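Local structure of p-nitrophenyl phosphatase (Pho2) (Archaeoglobus fulgidus, 3QGM) at the interface of chains A and B. The protein hydrolyses p-nitrophenyl phosphate and belongs to the metal-binding phosphatases of the haloacid dehalogenase-like family. Numbering follows the deposited sequence. Chains: chain A/B, p-nitrophenyl phosphatase (Pho2).

Contact 1: the interface of chains A and B. Residues chain A 134, 138, 172, 176; chain B 154, 163-164, 168.
B:Met168 meets A:Met134 tip to tip, while A:Met176 runs alongside it. The terminal methyl CE of B:Met168 lies 3.7 Å from A:Met134 CG, and its selenium SE approaches the methyl CE of A:Met134 at 3.9 Å, so the two selenomethionine ends pack against each other. Farther back along B:Met168, CG rests on A:Ala172 CB at 3.7 Å, and CB touches A:Met176 SE, also at 3.7 Å. Those three chain A residues therefore contact B:Met168 along its whole length, consistent with the 52 Å² of its surface that chain A hides.

A second group forms around the ring of B:Pro164. A:Met176 SE is 3.8 Å from ring atom CB, A:Met134 CG touches ring atom CG, and the CD2 branch of A:Leu138 reaches ring atom CD at 3.8 Å. A:Leu138 CD2 also abuts B:Ile163 C, the carbonyl carbon, at 3.6 Å, where the backbone leads into the proline. The selenium A:Met176 SE also sits 3.5 Å from the backbone O of B:Arg154, a packing contact between selenium and a carbonyl.

Torsions account for these positions. B:Met168 has CG anti to its backbone N (chi1 -165°) and bends at chi2 and chi3, folding its methyl toward A:Met134. A:Met176, with CG beside its backbone N, stays extended through chi2 (-170°), which sets the selenium toward B:Arg154 and B:Pro164; the turn at chi3 then directs only its methyl toward B:Met168 CG. Behind the contacts, helix 131-143 presents A:Met134 and A:Leu138 one turn apart, and helix 167-177 presents A:Ala172 and A:Met176 with the same spacing. The patch is an apolar, methionine-rich part of a two-fold interface that probably helps pair the two copies.

Contact 2: the interface of chains A and B. Residues chain A 154, 163-164, 168; chain B 131, 134, 138, 176.
A:Pro164 packs against B:Phe131, and this contact between a ring and an aromatic face is one of three kinds of packing here. The proline CD stands over the face of the phenyl ring at its outer end, 3.7 Å from CZ, with CG and CB near CE1. The two side chains cross obliquely rather than stack. A:Ile163 comes to the same end of the phenyl ring, its CB and the CD1 methyl each 4.1 Å from CZ. The ring reaches this place because B:Phe131 holds CG anti to its own N (chi1 -168°) and turns its plane at chi2 83°. Chain A hides 53 Å² of B:Phe131, and chain B hides 46 Å² of A:Pro164, so this pair accounts for a large share of the patch.

Selenomethionine contacts form the second kind. A:Met168 CE meets B:Met134 CG head-on at 3.3 Å, tighter than usual van der Waals contact, which marks a locally compressed point in the model. B:Met176 lies parallel to A:Met168 and points the same way, its CE 3.7 Å from A:Met168 CG. The bends of A:Met168 at chi2 (-98°) and chi3 turn its methyl end away from B:Met176 and onto B:Met134. The selenium of B:Met176 also touches A:Pro164 CB at 3.8 Å, linking this group to the proline.

Contacts of side chains with backbone make the third kind. B:Leu138 CD2 faces A:Ile163 C, the carbonyl carbon, at 3.7 Å, and B:Met176 SE lies 3.6 Å from A:Arg154 O. The aliphatic part of A:Arg154, extended from CG to NE, runs past the backbone of B:Met176.

Together these contacts seat strand 161-164 and the start of helix 167-177 of chain A against two helices of chain B, an apolar surface that probably supports dimer formation.

Contact 1: the interface of chains A and B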
# COMPACT_ATOMS: atom_id res chain seq x y z
N MSE A 134 3.00 -10.37 1.73
CA MSE A 134 1.84 -9.50 1.50
C MSE A 134 0.60 -10.30 1.13
O MSE A 134 -0.50 -9.93 1.50
CB MSE A 134 2.12 -8.42 0.47
CG MSE A 134 0.96 -7.45 0.35
SE MSE A 134 0.92 -6.18 1.81
CE MSE A 134 2.53 -5.22 1.28
N LEU A 138 -2.84 -10.07 3.17
CA LEU A 138 -4.06 -9.90 2.40
C LEU A 138 -5.10 -11.01 2.77
O LEU A 138 -6.26 -10.73 3.08
CB LEU A 138 -3.75 -9.90 0.89
CG LEU A 138 -4.98 -10.06 -0.03
CD1 LEU A 138 -5.82 -8.77 0.06
CD2 LEU A 138 -4.56 -10.36 -1.46
N ALA A 172 -1.45 -0.55 2.00
CA ALA A 172 -1.68 -1.63 1.02
C ALA A 172 -2.95 -2.42 1.35
O ALA A 172 -3.78 -2.60 0.50
CB ALA A 172 -0.47 -2.55 0.93
N MSE A 176 -6.63 -2.52 -0.79
CA MSE A 176 -7.07 -3.74 -1.40
C MSE A 176 -8.37 -4.26 -0.78
O MSE A 176 -9.15 -4.90 -1.46
CB MSE A 176 -5.97 -4.82 -1.27
CG MSE A 176 -4.72 -4.50 -2.15
SE MSE A 176 -3.57 -6.05 -2.15
CE MSE A 176 -2.98 -6.02 -0.30
N ARG B 154 -7.06 -4.36 -7.76
CA ARG B 154 -6.52 -4.53 -6.40
C ARG B 154 -6.09 -5.94 -6.01
O ARG B 154 -5.07 -6.12 -5.29
CB ARG B 154 -7.54 -4.00 -5.40
CG ARG B 154 -7.73 -2.51 -5.59
CD ARG B 154 -8.93 -1.95 -4.94
NE ARG B 154 -9.12 -0.58 -5.44
CZ ARG B 154 -9.49 0.49 -4.73
NH1 ARG B 154 -9.72 0.41 -3.42
NH2 ARG B 154 -9.62 1.66 -5.34
N ILE B 163 -4.48 -12.91 -4.55
CA ILE B 163 -3.15 -12.33 -4.42
C ILE B 163 -3.19 -10.85 -4.77
O ILE B 163 -4.13 -10.41 -5.48
CB ILE B 163 -2.08 -13.07 -5.29
CG1 ILE B 163 -2.21 -12.66 -6.74
CG2 ILE B 163 -2.15 -14.61 -5.07
CD1 ILE B 163 -1.50 -13.56 -7.71
N PRO B 164 -2.19 -10.08 -4.31
CA PRO B 164 -2.21 -8.66 -4.59
C PRO B 164 -2.13 -8.38 -6.06
O PRO B 164 -1.42 -9.06 -6.78
CB PRO B 164 -0.95 -8.16 -3.90
CG PRO B 164 -0.75 -9.08 -2.78
CD PRO B 164 -1.20 -10.40 -3.27
N MSE B 168 -2.20 -2.90 -5.02
CA MSE B 168 -1.39 -2.94 -3.78
C MSE B 168 -0.31 -1.84 -3.69
O MSE B 168 -0.14 -1.18 -2.62
CB MSE B 168 -0.68 -4.28 -3.64
CG MSE B 168 -0.16 -4.43 -2.24
SE MSE B 168 1.69 -3.98 -2.27
CE MSE B 168 2.14 -5.86 -2.72

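Contact 2: the interface of chains A and B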
# COMPACT_ATOMS: atom_id res chain seq x y z
N ARG A 154 4.14 6.31 8.44
CA ARG A 154 4.14 6.06 7.03
C ARG A 154 5.53 5.90 6.43
O ARG A 154 5.74 4.96 5.70
CB ARG A 154 3.42 7.19 6.34
CG ARG A 154 1.93 7.03 6.44
CD ARG A 154 1.22 8.31 6.20
NE ARG A 154 -0.21 8.09 6.25
CZ ARG A 154 -0.93 7.98 7.37
NH1 ARG A 154 -0.36 8.09 8.58
NH2 ARG A 154 -2.24 7.76 7.29
N ILE A 163 12.36 5.96 3.73
CA ILE A 163 11.99 4.56 3.51
C ILE A 163 10.60 4.25 4.07
O ILE A 163 10.06 5.01 4.91
CB ILE A 163 13.05 3.59 4.05
CG1 ILE A 163 13.05 3.54 5.59
CG2 ILE A 163 14.41 3.98 3.51
CD1 ILE A 163 14.17 2.63 6.21
N PRO A 164 9.95 3.18 3.56
CA PRO A 164 8.59 2.88 4.05
C PRO A 164 8.60 2.51 5.55
O PRO A 164 9.50 1.85 6.01
CB PRO A 164 8.19 1.62 3.27
CG PRO A 164 9.04 1.62 2.08
CD PRO A 164 10.33 2.28 2.44
N MSE A 168 3.03 1.61 5.34
CA MSE A 168 3.01 1.06 4.02
C MSE A 168 2.13 -0.18 3.92
O MSE A 168 1.36 -0.33 2.93
CB MSE A 168 4.40 0.72 3.55
CG MSE A 168 4.36 0.49 2.08
SE MSE A 168 4.27 -1.38 1.81
CE MSE A 168 6.22 -1.40 1.76
N PHE B 131 11.37 -4.59 -0.39
CA PHE B 131 11.51 -3.34 0.33
C PHE B 131 12.34 -2.34 -0.43
O PHE B 131 12.05 -1.15 -0.39
CB PHE B 131 12.17 -3.60 1.64
CG PHE B 131 12.11 -2.46 2.56
CD1 PHE B 131 10.98 -2.25 3.32
CD2 PHE B 131 13.19 -1.65 2.73
CE1 PHE B 131 10.94 -1.19 4.22
CE2 PHE B 131 13.14 -0.60 3.61
CZ PHE B 131 12.03 -0.38 4.36
N MSE B 134 10.19 -0.93 -3.19
CA MSE B 134 9.18 -0.00 -2.61
C MSE B 134 9.79 1.30 -2.13
O MSE B 134 9.14 2.36 -2.17
CB MSE B 134 8.40 -0.67 -1.48
CG MSE B 134 7.22 0.15 -0.99
SE MSE B 134 5.81 0.32 -2.31
CE MSE B 134 5.26 -1.52 -2.35
N LEU B 138 8.67 4.80 -3.57
CA LEU B 138 8.35 5.87 -2.63
C LEU B 138 9.13 7.15 -2.98
O LEU B 138 8.55 8.27 -3.08
CB LEU B 138 8.66 5.45 -1.18
CG LEU B 138 8.66 6.57 -0.12
CD1 LEU B 138 7.31 7.17 0.01
CD2 LEU B 138 9.13 6.09 1.23
N MSE B 176 1.20 6.40 1.94
CA MSE B 176 2.45 7.03 2.42
C MSE B 176 2.60 8.50 1.99
O MSE B 176 3.16 9.30 2.76
CB MSE B 176 3.68 6.25 1.95
CG MSE B 176 3.85 4.86 2.60
SE MSE B 176 5.52 4.05 2.23
CE MSE B 176 5.25 3.62 0.37

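Contact 1 and contact 2 are twins with the chains exchanged, their C-alpha centres about 15 Å apart. Helix 167-177 joins them: in chain A, A:Met168 serves contact 2, whereas A:Ala172 and A:Met176 serve contact 1, so each chain both gives and receives the same surface. As given, contact 1 includes A:Ala172 and contact 2 includes B:Phe131, while the other positions recur in both. Such reciprocal burial by the same elements is compatible with a specific homodimer, although the structure alone does not show whether the pair persists in solution.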